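Local coordinates for protein cytosol aminopeptidase (Coxiella burnetii, PDB 3IJ3) that probably removes amino acids from the N-termini of peptides, as a manganese-dependent metalloaminopeptidase of the M17 family that assembles into hexamers, at residues Asp27-Glu32 against Leu131-Gly136; Tyr125-Leu130 against Gln157-Arg162; Gly226-Leu231 against Ala302-Ile307. All blocks are in the same frame, centred on the assembly; numbering follows the deposited sequence. Where two conformers were deposited one is given.

Contacts 1 and 2 adjoin, their centres 10 Å apart, and share helix 123-135: in contact 1 it packs on edge strand 29-30, in contact 2 on helix 157-178. The two touch directly through Tyr29 and Leu130. Contact 3 lies on the other side of the chain's centre, its centre 37 and 40 Å from theirs, and belongs to the central sheet of the catalytic domain. All three are largely buried, but their chemistry differs. Contact 1 is mainly van der Waals packing, contact 2 places a His-carboxylate bond beside partly exposed charged residues, and contact 3, mostly buried beside another subunit, combines backbone sheet bonding with water bridges.

Contact 1: Asp27-Glu32 against Leu131-Gly136; sequences DCYLTE and LAFGLG
Tyr29 and Cys28 both meet the helix at Gly134, whose lack of a side chain lets a phenol oxygen and a sulfur come close to its CA. The hydroxyl of Tyr29 arrives end-on, with OH 3.4 Å from Gly134 CA, while Cys28 SG lies 3.7 Å from that same CA. Leu131 flanks the spot: its CA is 3.6 Å from Tyr29 OH. From the residue before Gly134, Phe133 reaches Cys28, just ahead of the strand. Its CE2, at the ring's edge, comes 3.4 Å from Cys28 O, which lies near the ring plane, and the CB of Cys28 is 4.2 Å from the same CE2. The two aromatic rings meet more loosely, Tyr29 CE1 being 4.3 Å from Phe133 CD2.

Torsions account for these positions. Cys28 carries SG between its backbone N and carbonyl carbon (chi1 56°), and the sulfur sits over one face of the neighbouring Tyr29 ring, displaced toward its rim. In Phe133 the ring leaves CA opposite the backbone N (chi1 177°), which extends it from the helix toward Cys28. The phenol has a polar partner as well: Tyr29 OH is hydrogen-bonded to the carbonyl oxygen of Leu130, fixing the end of a ring otherwise held by packing.

Behind this shell, strand 29-30 is an edge strand of the N-terminal sheet; Cys28 bonds through its backbone to Leu153, and Leu30 to Leu153 and Leu155. Tyr29 also packs on Val163 and Leu167 of helix 157-178, whereas Phe133 packs on Leu153 of strand 151-154 and on Leu104 and Ser105 of helix 104-107.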
loop_
_atom_site.group_PDB
_atom_site.type_symbol
_atom_site.label_atom_id
_atom_site.label_comp_id
_atom_site.label_asym_id
_atom_site.label_seq_id
_atom_site.Cartn_x
_atom_site.Cartn_y
_atom_site.Cartn_z
ATOM N N ASP A 27 -5.639 -25.249 41.428
ATOM C CA ASP A 27 -5.176 -24.735 42.725
ATOM C C ASP A 27 -5.731 -23.335 43.078
ATOM O O ASP A 27 -5.334 -22.758 44.082
ATOM C CB ASP A 27 -3.660 -24.795 42.875
ATOM C CG ASP A 27 -2.932 -23.869 41.939
ATOM O OD1 ASP A 27 -3.592 -23.079 41.223
ATOM O OD2 ASP A 27 -1.676 -23.931 41.935
ATOM N N CYS A 28 -6.618 -22.790 42.247
ATOM C CA CYS A 28 -7.308 -21.536 42.595
ATOM C C CYS A 28 -8.517 -21.854 43.503
ATOM O O CYS A 28 -9.174 -20.940 44.021
ATOM C CB CYS A 28 -7.780 -20.800 41.348
ATOM S SG CYS A 28 -8.824 -21.775 40.282
ATOM N N TYR A 29 -8.819 -23.145 43.676
ATOM C CA TYR A 29 -9.955 -23.567 44.494
ATOM C C TYR A 29 -9.554 -24.320 45.738
ATOM O O TYR A 29 -8.495 -24.944 45.790
ATOM C CB TYR A 29 -10.901 -24.480 43.702
ATOM C CG TYR A 29 -11.546 -23.848 42.499
ATOM C CD1 TYR A 29 -12.423 -22.785 42.643
ATOM C CD2 TYR A 29 -11.344 -24.363 41.222
ATOM C CE1 TYR A 29 -13.049 -22.203 41.536
ATOM C CE2 TYR A 29 -11.960 -23.800 40.119
ATOM C CZ TYR A 29 -12.799 -22.708 40.284
ATOM O OH TYR A 29 -13.409 -22.173 39.197
ATOM N N LEU A 30 -10.440 -24.263 46.734
ATOM C CA LEU A 30 -10.286 -24.982 47.980
ATOM C C LEU A 30 -11.393 -26.014 48.017
ATOM O O LEU A 30 -12.516 -25.729 47.614
ATOM C CB LEU A 30 -10.401 -24.038 49.170
ATOM C CG LEU A 30 -9.323 -22.969 49.234
ATOM C CD1 LEU A 30 -9.649 -21.963 50.319
ATOM C CD2 LEU A 30 -7.963 -23.592 49.452
ATOM N N THR A 31 -11.096 -27.221 48.490
ATOM C CA THR A 31 -12.117 -28.265 48.510
ATOM C C THR A 31 -12.520 -28.768 49.898
ATOM O O THR A 31 -13.498 -29.498 50.009
ATOM C CB THR A 31 -11.743 -29.424 47.557
ATOM O OG1 THR A 31 -10.437 -29.894 47.874
ATOM C CG2 THR A 31 -11.757 -28.925 46.095
ATOM N N GLU A 32 -11.813 -28.369 50.953
ATOM C CA GLU A 32 -12.213 -28.768 52.309
ATOM C C GLU A 32 -13.072 -27.662 52.913
ATOM O O GLU A 32 -12.596 -26.547 53.123
ATOM C CB GLU A 32 -11.013 -29.042 53.220
ATOM C CG GLU A 32 -11.450 -29.410 54.666
ATOM C CD GLU A 32 -10.294 -29.762 55.594
ATOM O OE1 GLU A 32 -9.147 -29.920 55.111
ATOM O OE2 GLU A 32 -10.545 -29.894 56.813
ATOM N N LEU A 131 -16.972 -20.756 38.371
ATOM C CA LEU A 131 -16.125 -20.992 37.193
ATOM C C LEU A 131 -15.395 -19.708 36.739
ATOM O O LEU A 131 -14.179 -19.730 36.514
ATOM C CB LEU A 131 -16.966 -21.566 36.046
ATOM C CG LEU A 131 -16.226 -21.814 34.734
ATOM C CD1 LEU A 131 -15.103 -22.835 34.938
ATOM C CD2 LEU A 131 -17.229 -22.264 33.663
ATOM N N ALA A 132 -16.118 -18.588 36.678
ATOM C CA ALA A 132 -15.527 -17.300 36.270
ATOM C C ALA A 132 -14.352 -16.955 37.149
ATOM O O ALA A 132 -13.333 -16.471 36.654
ATOM C CB ALA A 132 -16.575 -16.173 36.299
ATOM N N PHE A 133 -14.477 -17.192 38.459
ATOM C CA PHE A 133 -13.349 -16.948 39.353
ATOM C C PHE A 133 -12.101 -17.701 38.881
ATOM O O PHE A 133 -10.990 -17.128 38.801
ATOM C CB PHE A 133 -13.672 -17.367 40.792
ATOM C CG PHE A 133 -12.510 -17.186 41.727
ATOM C CD1 PHE A 133 -12.278 -15.952 42.316
ATOM C CD2 PHE A 133 -11.622 -18.211 41.966
ATOM C CE1 PHE A 133 -11.185 -15.768 43.143
ATOM C CE2 PHE A 133 -10.533 -18.022 42.796
ATOM C CZ PHE A 133 -10.321 -16.804 43.374
ATOM N N GLY A 134 -12.281 -18.991 38.595
ATOM C CA GLY A 134 -11.194 -19.834 38.131
ATOM C C GLY A 134 -10.618 -19.358 36.793
ATOM O O GLY A 134 -9.405 -19.296 36.633
ATOM N N LEU A 135 -11.491 -18.995 35.861
ATOM C CA LEU A 135 -11.055 -18.509 34.536
ATOM C C LEU A 135 -10.209 -17.249 34.624
ATOM O O LEU A 135 -9.255 -17.073 33.854
ATOM C CB LEU A 135 -12.243 -18.292 33.611
ATOM C CG LEU A 135 -12.973 -19.588 33.233
ATOM C CD1 LEU A 135 -14.139 -19.306 32.314
ATOM C CD2 LEU A 135 -12.001 -20.602 32.588
ATOM N N GLY A 136 -10.533 -16.377 35.580
ATOM C CA GLY A 136 -9.763 -15.176 35.790
ATOM C C GLY A 136 -8.469 -15.386 36.543
ATOM O O GLY A 136 -7.684 -14.447 36.665
#

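Contact 2: Tyr125-Leu130 against Gln157-Arg162; sequences YYERAL and QAHRKR. With SO4 (sulfate ion), chain H.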
loop_
_atom_site.group_PDB
_atom_site.type_symbol
_atom_site.label_atom_id
_atom_site.label_comp_id
_atom_site.label_asym_id
_atom_site.label_seq_id
_atom_site.Cartn_x
_atom_site.Cartn_y
_atom_site.Cartn_z
ATOM N N TYR A 125 -26.339 -19.833 38.130
ATOM C CA TYR A 125 -25.567 -18.588 38.209
ATOM C C TYR A 125 -24.459 -18.697 39.252
ATOM O O TYR A 125 -23.398 -18.104 39.097
ATOM C CB TYR A 125 -26.466 -17.380 38.451
ATOM C CG TYR A 125 -27.455 -17.206 37.338
ATOM C CD1 TYR A 125 -27.040 -16.803 36.083
ATOM C CD2 TYR A 125 -28.816 -17.435 37.539
ATOM C CE1 TYR A 125 -27.936 -16.645 35.055
ATOM C CE2 TYR A 125 -29.720 -17.284 36.514
ATOM C CZ TYR A 125 -29.274 -16.888 35.271
ATOM O OH TYR A 125 -30.176 -16.728 34.244
ATOM N N TYR A 126 -24.729 -19.457 40.311
ATOM C CA TYR A 126 -23.750 -19.722 41.364
ATOM C C TYR A 126 -22.569 -20.480 40.759
ATOM O O TYR A 126 -21.398 -20.132 40.981
ATOM C CB TYR A 126 -24.442 -20.525 42.456
ATOM C CG TYR A 126 -23.640 -20.952 43.649
ATOM C CD1 TYR A 126 -22.993 -20.032 44.446
ATOM C CD2 TYR A 126 -23.669 -22.278 44.075
ATOM C CE1 TYR A 126 -22.303 -20.428 45.594
ATOM C CE2 TYR A 126 -22.999 -22.686 45.214
ATOM C CZ TYR A 126 -22.323 -21.757 45.974
ATOM O OH TYR A 126 -21.668 -22.173 47.103
ATOM N N GLU A 127 -22.876 -21.494 39.962
ATOM C CA GLU A 127 -21.838 -22.292 39.310
ATOM C C GLU A 127 -21.034 -21.458 38.291
ATOM O O GLU A 127 -19.810 -21.598 38.194
ATOM C CB GLU A 127 -22.494 -23.519 38.688
ATOM C CG GLU A 127 -21.594 -24.514 38.052
ATOM C CD GLU A 127 -22.380 -25.758 37.650
ATOM O OE1 GLU A 127 -22.904 -26.450 38.556
ATOM O OE2 GLU A 127 -22.464 -26.030 36.442
ATOM N N ARG A 128 -21.708 -20.593 37.531
ATOM C CA ARG A 128 -20.997 -19.709 36.586
ATOM C C ARG A 128 -20.036 -18.752 37.304
ATOM O O ARG A 128 -18.958 -18.456 36.798
ATOM C CB ARG A 128 -21.962 -18.874 35.782
ATOM C CG ARG A 128 -22.759 -19.641 34.822
ATOM C CD ARG A 128 -23.658 -18.710 34.046
ATOM N NE ARG A 128 -24.601 -19.465 33.243
ATOM C CZ ARG A 128 -25.515 -18.916 32.466
ATOM N NH1 ARG A 128 -25.617 -17.588 32.357
ATOM N NH2 ARG A 128 -26.319 -19.708 31.793
ATOM N N ALA A 129 -20.447 -18.235 38.455
ATOM C CA ALA A 129 -19.599 -17.358 39.237
ATOM C C ALA A 129 -18.370 -18.138 39.732
ATOM O O ALA A 129 -17.256 -17.636 39.683
ATOM C CB ALA A 129 -20.383 -16.747 40.419
ATOM N N LEU A 130 -18.579 -19.355 40.233
ATOM C CA LEU A 130 -17.462 -20.179 40.680
ATOM C C LEU A 130 -16.457 -20.419 39.538
ATOM O O LEU A 130 -15.237 -20.324 39.716
ATOM C CB LEU A 130 -17.973 -21.529 41.215
ATOM C CG LEU A 130 -18.801 -21.504 42.503
ATOM C CD1 LEU A 130 -19.563 -22.831 42.693
ATOM C CD2 LEU A 130 -17.937 -21.194 43.711
ATOM N N GLN A 157 -18.862 -29.301 47.012
ATOM C CA GLN A 157 -18.846 -30.638 46.427
ATOM C C GLN A 157 -19.913 -30.825 45.345
ATOM O O GLN A 157 -19.664 -31.490 44.318
ATOM C CB GLN A 157 -18.956 -31.688 47.553
ATOM C CG GLN A 157 -18.463 -33.084 47.163
ATOM C CD GLN A 157 -19.406 -33.801 46.231
ATOM O OE1 GLN A 157 -20.627 -33.706 46.383
ATOM N NE2 GLN A 157 -18.850 -34.549 45.272
ATOM N N ALA A 158 -21.069 -30.198 45.537
ATOM C CA ALA A 158 -22.183 -30.313 44.580
ATOM C C ALA A 158 -21.853 -29.774 43.186
ATOM O O ALA A 158 -22.433 -30.209 42.186
ATOM C CB ALA A 158 -23.424 -29.601 45.138
ATOM N N HIS A 159 -20.911 -28.838 43.114
ATOM C CA HIS A 159 -20.549 -28.216 41.852
ATOM C C HIS A 159 -19.123 -28.494 41.437
ATOM O O HIS A 159 -18.692 -28.048 40.377
ATOM C CB HIS A 159 -20.700 -26.699 41.988
ATOM C CG HIS A 159 -22.072 -26.282 42.396
ATOM N ND1 HIS A 159 -23.107 -26.172 41.493
ATOM C CD2 HIS A 159 -22.589 -25.985 43.609
ATOM C CE1 HIS A 159 -24.202 -25.804 42.135
ATOM N NE2 HIS A 159 -23.918 -25.692 43.420
ATOM N N ARG A 160 -18.412 -29.270 42.239
ATOM C CA ARG A 160 -16.984 -29.492 42.031
ATOM C C ARG A 160 -16.613 -30.148 40.713
ATOM O O ARG A 160 -15.711 -29.655 40.012
ATOM C CB ARG A 160 -16.432 -30.284 43.207
ATOM C CG ARG A 160 -14.917 -30.368 43.317
ATOM C CD ARG A 160 -14.589 -30.916 44.722
ATOM N NE ARG A 160 -15.060 -30.006 45.789
ATOM C CZ ARG A 160 -15.194 -30.340 47.084
ATOM N NH1 ARG A 160 -14.916 -31.581 47.484
ATOM N NH2 ARG A 160 -15.635 -29.445 47.984
ATOM N N LYS A 161 -17.292 -31.244 40.365
ATOM C CA LYS A 161 -16.985 -31.951 39.126
ATOM C C LYS A 161 -17.263 -31.078 37.889
ATOM O O LYS A 161 -16.429 -30.966 36.982
ATOM C CB LYS A 161 -17.778 -33.257 39.005
ATOM C CG LYS A 161 -17.335 -34.131 37.793
ATOM C CD LYS A 161 -18.277 -35.272 37.496
ATOM C CE LYS A 161 -17.676 -36.251 36.503
ATOM N NZ LYS A 161 -17.042 -35.629 35.324
ATOM N N ARG A 162 -18.444 -30.478 37.833
ATOM C CA ARG A 162 -18.796 -29.674 36.661
ATOM C C ARG A 162 -17.868 -28.475 36.500
ATOM O O ARG A 162 -17.421 -28.175 35.386
ATOM C CB ARG A 162 -20.220 -29.187 36.779
ATOM C CG ARG A 162 -20.742 -28.501 35.544
ATOM C CD ARG A 162 -21.052 -29.448 34.437
ATOM N NE ARG A 162 -22.093 -30.407 34.823
ATOM C CZ ARG A 162 -22.786 -31.147 33.962
ATOM N NH1 ARG A 162 -23.707 -31.994 34.412
ATOM N NH2 ARG A 162 -22.587 -31.028 32.652
HETATM S S SO4 H . -21.753 -33.546 37.048
HETATM O O1 SO4 H . -21.697 -33.249 38.482
HETATM O O2 SO4 H . -21.616 -34.989 36.842
HETATM O O3 SO4 H . -23.041 -33.128 36.512
HETATM O O4 SO4 H . -20.676 -32.850 36.359
HETATM O O HOH W 1 -23.076 -29.429 39.059
#
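Between His159 and Glu127 runs a nearly straight hydrogen bond that uses the less common anti lone pair of the carboxylate: His159 ND1 donates to Glu127 OE1 over 3.0 Å, with 173° at the hydrogen. The acceptor lies in the plane of the buried imidazole, as expected for a ring N-H. Glu127 reaches it by an extended chain, CG being opposite the backbone N (chi1 -176°). A water also approaches Glu127 OE1, at 3.0 Å, and Ala158 O as well, so the oxygen has a second likely partner.

Against the face of the imidazole, near NE2, Tyr126 presents its ring edge. Their planes are almost perpendicular and their centroids 5.1 Å apart, which makes an offset T-shaped pair; Tyr126 CD2 is 3.5 Å from His159 NE2. Leu130 completes the apolar side: its CD1 sits over the centre of the Tyr126 ring and 4.1 Å from His159 CB.

These residues join helices 123-135 and 157-178, whose segment axes approach to 10.5 Å at a crossing angle of -60°. Helix 157-178 follows strand 151-154 of the N-terminal sheet, consistent with the long helix that links the two domains in M17 aminopeptidases.

At the partly exposed side, Glu127 OE2 touches the aliphatic part of Arg162, 3.1 Å from CG, rather than its charged end. The guanidinium is turned elsewhere: NH2 forms a salt bridge with Glu478, and a sulfate, probably from the crystallisation liquor, lies over one face with O4 and accepts a hydrogen bond from Gln290.

Contact 3: Gly226-Leu231 against Ala302-Ile307; sequences GSRPPL and AVENAI
Leu231 and Ala302 form an antiparallel hydrogen-bonded pair, where strand 231-237 joins strand 295-305 in the mixed central sheet of the catalytic domain. Both backbone bonds are well formed: Ala302 N to Leu231 O is 2.8 Å with 172° at the hydrogen, and Leu231 N to Ala302 O is 2.9 Å. The side chains of the pair share one face of the sheet, where Leu231 CD1 rests 3.7 Å from Ala302 CB. Next along, Pro230 CB packs 3.7 Å from Val303 CG1, and helix 217-223 backs this end through Tyr220 against Pro230 and Ile219 against Val303.

Beyond Pro230 the chains part, and the loop keeps contact through Gly226, whose CA lies 3.7 Å from Ala306 CB. Between these points the contacts are polar and include bridging waters. Glu304, extended with CG anti to its N (chi1 -179°), offers OE1 to the guanidinium edge of Arg228, 3.3 Å from NH2, in a salt bridge whose hydrogen bond is weak; the planes stand 75° apart, and two Glu304 conformers make this tentative. Each has a firmer partner outside: Arg228 bonds to the carbonyl of Ala181, and Glu304 makes a salt bridge to Arg313 of a second subunit, placing this side at a subunit interface. Asn305 bonds to the lithium ligand Asp255. A single water spans the parted backbones, donating to Arg228 O at 2.8 Å and accepting from Glu304 N at 3.0 Å.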
loop_
_atom_site.group_PDB
_atom_site.type_symbol
_atom_site.label_atom_id
_atom_site.label_comp_id
_atom_site.label_asym_id
_atom_site.label_seq_id
_atom_site.Cartn_x
_atom_site.Cartn_y
_atom_site.Cartn_z
ATOM N N GLY A 226 5.984 -27.410 5.013
ATOM C CA GLY A 226 6.532 -27.185 6.365
ATOM C C GLY A 226 7.648 -28.153 6.744
ATOM O O GLY A 226 7.726 -29.265 6.217
ATOM N N SER A 227 8.541 -27.723 7.628
ATOM C CA SER A 227 9.623 -28.600 8.070
ATOM C C SER A 227 9.053 -29.686 8.982
ATOM O O SER A 227 9.732 -30.689 9.251
ATOM C CB SER A 227 10.732 -27.827 8.802
ATOM O OG SER A 227 10.194 -27.114 9.882
ATOM N N ARG A 228 7.843 -29.470 9.482
ATOM C CA ARG A 228 7.159 -30.440 10.333
ATOM C C ARG A 228 6.005 -30.991 9.506
ATOM O O ARG A 228 5.068 -30.258 9.186
ATOM C CB ARG A 228 6.705 -29.782 11.614
ATOM C CG ARG A 228 7.924 -29.245 12.347
ATOM C CD ARG A 228 7.564 -28.514 13.551
ATOM N NE ARG A 228 6.645 -27.412 13.270
ATOM C CZ ARG A 228 6.151 -26.624 14.219
ATOM N NH1 ARG A 228 6.503 -26.835 15.464
ATOM N NH2 ARG A 228 5.298 -25.649 13.925
ATOM N N PRO A 229 6.084 -32.274 9.167
ATOM C CA PRO A 229 5.116 -32.825 8.218
ATOM C C PRO A 229 3.670 -32.878 8.683
ATOM O O PRO A 229 3.415 -32.953 9.892
ATOM C CB PRO A 229 5.650 -34.226 7.911
ATOM C CG PRO A 229 6.734 -34.497 8.832
ATOM C CD PRO A 229 7.138 -33.241 9.524
ATOM N N PRO A 230 2.741 -32.865 7.716
ATOM C CA PRO A 230 1.317 -32.878 8.030
ATOM C C PRO A 230 0.811 -34.243 8.460
ATOM O O PRO A 230 1.402 -35.278 8.119
ATOM C CB PRO A 230 0.685 -32.469 6.708
ATOM C CG PRO A 230 1.588 -33.046 5.676
ATOM C CD PRO A 230 2.972 -32.833 6.261
ATOM N N LEU A 231 -0.308 -34.234 9.170
ATOM C CA LEU A 231 -0.937 -35.477 9.621
ATOM C C LEU A 231 -2.413 -35.270 9.895
ATOM O O LEU A 231 -2.899 -34.138 9.900
ATOM C CB LEU A 231 -0.194 -36.014 10.830
ATOM C CG LEU A 231 -0.041 -35.117 12.045
ATOM C CD1 LEU A 231 -1.299 -35.270 12.881
ATOM C CD2 LEU A 231 1.153 -35.432 12.922
ATOM N N ALA A 302 -3.795 -31.682 10.954
ATOM C CA ALA A 302 -2.746 -30.916 11.650
ATOM C C ALA A 302 -1.606 -30.639 10.673
ATOM O O ALA A 302 -0.933 -31.565 10.193
ATOM C CB ALA A 302 -2.282 -31.669 12.900
ATOM N N VAL A 303 -1.438 -29.366 10.342
ATOM C CA VAL A 303 -0.435 -28.954 9.371
ATOM C C VAL A 303 0.126 -27.568 9.669
ATOM O O VAL A 303 -0.376 -26.855 10.556
ATOM C CB VAL A 303 -1.122 -28.793 7.978
ATOM C CG1 VAL A 303 -1.968 -30.015 7.558
ATOM C CG2 VAL A 303 -2.034 -27.527 7.925
ATOM N N GLU A 304 1.221 -27.219 8.988
ATOM C CA GLU A 304 1.718 -25.844 8.991
ATOM C C GLU A 304 1.538 -25.375 7.555
ATOM O O GLU A 304 1.794 -26.145 6.625
ATOM C CB GLU A 304 3.210 -25.702 9.392
ATOM C CG GLU A 304 3.711 -24.191 9.401
ATOM C CD GLU A 304 5.100 -23.960 10.071
ATOM O OE1 GLU A 304 5.620 -24.923 10.683
ATOM O OE2 GLU A 304 5.669 -22.812 9.989
ATOM N N ASN A 305 1.062 -24.144 7.364
ATOM C CA ASN A 305 0.942 -23.561 6.027
ATOM C C ASN A 305 2.189 -22.712 5.868
ATOM O O ASN A 305 2.220 -21.558 6.268
ATOM C CB ASN A 305 -0.338 -22.735 5.886
ATOM C CG ASN A 305 -0.622 -22.310 4.448
ATOM O OD1 ASN A 305 -0.141 -22.944 3.488
ATOM N ND2 ASN A 305 -1.425 -21.241 4.289
ATOM N N ALA A 306 3.211 -23.297 5.267
ATOM C CA ALA A 306 4.509 -22.663 5.183
ATOM C C ALA A 306 4.901 -22.156 3.817
ATOM O O ALA A 306 4.324 -22.524 2.813
ATOM C CB ALA A 306 5.585 -23.680 5.629
ATOM N N ILE A 307 5.942 -21.329 3.832
ATOM C CA ILE A 307 6.549 -20.792 2.623
ATOM C C ILE A 307 7.881 -21.458 2.469
ATOM O O ILE A 307 8.718 -21.464 3.387
ATOM C CB ILE A 307 6.747 -19.287 2.682
ATOM C CG1 ILE A 307 5.391 -18.603 2.637
ATOM C CG2 ILE A 307 7.600 -18.821 1.493
ATOM C CD1 ILE A 307 5.447 -17.125 2.885
HETATM O O HOH W 2 8.561 -25.245 10.142
HETATM O O HOH W 3 2.747 -29.483 7.801
#